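Local coordinates for protein F01G10.3, confirmed by transcript evidence (Caenorhabditis elegans, PDB 3K6J) that binds zinc and probably acts as the NAD-dependent (3S)-3-hydroxyacyl-CoA dehydrogenase part of a multifunctional enzyme, at residues Asn86-Arg89 / Cys90-Leu94. Numbering follows the deposited sequence.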
ATOM      1  N   ASN A  86      20.915  -9.010  15.865  1.00 33.28           N
ATOM      2  CA  ASN A  86      20.714 -10.095  16.803  1.00 34.10           C
ATOM      3  C   ASN A  86      19.969 -11.267  16.163  1.00 34.55           C
ATOM      4  O   ASN A  86      18.749 -11.250  16.042  1.00 33.78           O
ATOM      5  CB  ASN A  86      19.991  -9.550  18.038  1.00 33.97           C
ATOM      6  CG  ASN A  86      19.917 -10.556  19.168  1.00 35.04           C
ATOM      7  OD1 ASN A  86      20.170 -11.749  18.988  1.00 34.96           O
ATOM      8  ND2 ASN A  86      19.547 -10.073  20.348  1.00 36.12           N
ATOM      9  N   GLU A  87      20.733 -12.278  15.763  1.00 35.58           N
ATOM     10  CA  GLU A  87      20.208 -13.432  15.041  1.00 36.83           C
ATOM     11  C   GLU A  87      19.163 -14.179  15.848  1.00 37.42           C
ATOM     12  O   GLU A  87      18.202 -14.743  15.293  1.00 36.95           O
ATOM     13  CB  GLU A  87      21.336 -14.398  14.690  1.00 37.15           C
ATOM     14  CG  GLU A  87      22.617 -13.746  14.157  1.00 40.03           C
ATOM     15  CD  GLU A  87      23.676 -14.768  13.785  1.00 42.39           C
ATOM     16  OE1 GLU A  87      24.812 -14.375  13.430  1.00 45.31           O
ATOM     17  OE2 GLU A  87      23.376 -15.978  13.843  1.00 44.70           O
ATOM     18  N   GLN A  88      19.369 -14.202  17.164  1.00 37.96           N
ATOM     19  CA  GLN A  88      18.507 -14.957  18.043  1.00 38.14           C
ATOM     20  C   GLN A  88      17.173 -14.242  18.250  1.00 37.10           C
ATOM     21  O   GLN A  88      16.122 -14.868  18.132  1.00 37.20           O
ATOM     22  CB  GLN A  88      19.217 -15.245  19.375  1.00 39.44           C
ATOM     23  CG  GLN A  88      18.792 -16.548  20.025  1.00 41.88           C
ATOM     24  CD  GLN A  88      18.801 -17.706  19.044  1.00 45.89           C
ATOM     25  OE1 GLN A  88      19.803 -17.954  18.347  1.00 49.03           O
ATOM     26  NE2 GLN A  88      17.682 -18.426  18.976  1.00 46.27           N
ATOM     27  N   ARG A  89      17.208 -12.945  18.548  1.00 36.36           N
ATOM     28  CA  ARG A  89      15.974 -12.172  18.635  1.00 36.11           C
ATOM     29  C   ARG A  89      15.223 -12.243  17.298  1.00 35.52           C
ATOM     30  O   ARG A  89      14.000 -12.346  17.287  1.00 35.40           O
ATOM     31  CB  ARG A  89      16.241 -10.720  18.997  1.00 36.47           C
ATOM     32  CG  ARG A  89      14.961  -9.871  19.094  1.00 39.71           C
ATOM     33  CD  ARG A  89      15.263  -8.416  19.450  1.00 45.93           C
ATOM     34  NE  ARG A  89      16.163  -8.335  20.604  1.00 50.95           N
ATOM     35  CZ  ARG A  89      15.830  -7.846  21.798  1.00 52.77           C
ATOM     36  NH1 ARG A  89      16.729  -7.837  22.777  1.00 52.65           N
ATOM     37  NH2 ARG A  89      14.612  -7.356  22.014  1.00 54.37           N
ATOM     38  N   CYS A  90      15.965 -12.220  16.188  1.00 34.29           N
ATOM     39  CA  CYS A  90      15.360 -12.263  14.865  1.00 33.68           C
ATOM     40  C   CYS A  90      14.519 -13.526  14.655  1.00 33.06           C
ATOM     41  O   CYS A  90      13.340 -13.424  14.323  1.00 32.10           O
ATOM     42  CB  CYS A  90      16.403 -12.095  13.756  1.00 32.78           C
ATOM     43  SG  CYS A  90      15.644 -11.980  12.095  1.00 33.58           S
ATOM     44  N   LYS A  91      15.117 -14.697  14.871  1.00 33.59           N
ATOM     45  CA  LYS A  91      14.388 -15.975  14.796  1.00 34.37           C
ATOM     46  C   LYS A  91      13.160 -16.011  15.710  1.00 34.79           C
ATOM     47  O   LYS A  91      12.132 -16.605  15.356  1.00 35.12           O
ATOM     48  CB  LYS A  91      15.298 -17.146  15.111  1.00 34.79           C
ATOM     49  CG  LYS A  91      16.441 -17.318  14.131  1.00 37.23           C
ATOM     50  CD  LYS A  91      17.247 -18.577  14.395  1.00 40.73           C
ATOM     51  CE  LYS A  91      18.605 -18.465  13.723  1.00 43.02           C
ATOM     52  NZ  LYS A  91      19.053 -19.788  13.238  1.00 44.64           N
ATOM     53  N   GLN A  92      13.264 -15.360  16.869  1.00 34.71           N
ATOM     54  CA  GLN A  92      12.133 -15.215  17.787  1.00 35.13           C
ATOM     55  C   GLN A  92      11.051 -14.310  17.197  1.00 34.79           C
ATOM     56  O   GLN A  92       9.875 -14.663  17.192  1.00 35.28           O
ATOM     57  CB  GLN A  92      12.602 -14.746  19.186  1.00 35.09           C
ATOM     58  CG  GLN A  92      13.391 -15.880  19.941  1.00 37.89           C
ATOM     59  CD  GLN A  92      14.218 -15.450  21.188  1.00 41.31           C
ATOM     60  OE1 GLN A  92      14.883 -16.294  21.817  1.00 42.80           O
ATOM     61  NE2 GLN A  92      14.180 -14.162  21.540  1.00 40.77           N
ATOM     62  N   GLU A  93      11.447 -13.146  16.696  1.00 34.11           N
ATOM     63  CA  GLU A  93      10.499 -12.214  16.115  1.00 33.60           C
ATOM     64  C   GLU A  93       9.800 -12.804  14.879  1.00 32.81           C
ATOM     65  O   GLU A  93       8.599 -12.600  14.659  1.00 31.78           O
ATOM     66  CB  GLU A  93      11.187 -10.893  15.809  1.00 33.59           C
ATOM     67  CG  GLU A  93      11.535 -10.154  17.099  1.00 35.94           C
ATOM     68  CD  GLU A  93      11.894  -8.719  16.888  1.00 35.72           C
ATOM     69  OE1 GLU A  93      12.408  -8.098  17.830  1.00 37.31           O
ATOM     70  OE2 GLU A  93      11.663  -8.202  15.788  1.00 37.09           O
ATOM     71  N   LEU A  94      10.558 -13.565  14.107  1.00 31.82           N
ATOM     72  CA  LEU A  94      10.032 -14.204  12.923  1.00 32.07           C
ATOM     73  C   LEU A  94       8.963 -15.242  13.284  1.00 31.94           C
ATOM     74  O   LEU A  94       7.978 -15.394  12.559  1.00 31.92           O
ATOM     75  CB  LEU A  94      11.177 -14.843  12.150  1.00 31.67           C
ATOM     76  CG  LEU A  94      10.876 -15.292  10.734  1.00 33.41           C
ATOM     77  CD1 LEU A  94      10.660 -14.091   9.761  1.00 30.83           C
ATOM     78  CD2 LEU A  94      12.048 -16.157  10.306  1.00 33.83           C
TER
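C90 N, K91 N, Q92 N and E93 N donate in turn to the carbonyl oxygens of N86, E87, Q88 and R89, forming the N-capped first turns of helix 87-103 in the Rossmann-type NAD-binding domain; E93 N to R89 O is the shortest of these bonds, at 2.7 Å. Asparagine suits the N-cap because its short amide folds back on the chain: N86 OD1 accepts weakly from R89 N at 3.2 Å, nearly straight at 172°, and also weakly from Q88 N. On the outer side, the methylenes of R89 pass obliquely across the carboxylate end of E93. With CG anti to the backbone N (chi1 180°), R89 CD comes within 3.3 Å of E93 OE1; a bend at chi3 then turns the guanidinium off, its plane 83° from the carboxylate, and R89 NE stays 4.7 Å from E93 OE1, too far for a salt bridge. E93 OE2 instead forms a salt bridge with K67 of helix 64-75. Cutting E93 back to an alanine would probably leave K67 without this acidic mate and R89 CG and CD without the carboxylate they rest against. C90, small and apolar enough for burial, and K91 both touch I121 of strand 119-122, but long, charged K91 continues to the surface, its CG lying 3.3 Å from E87 O.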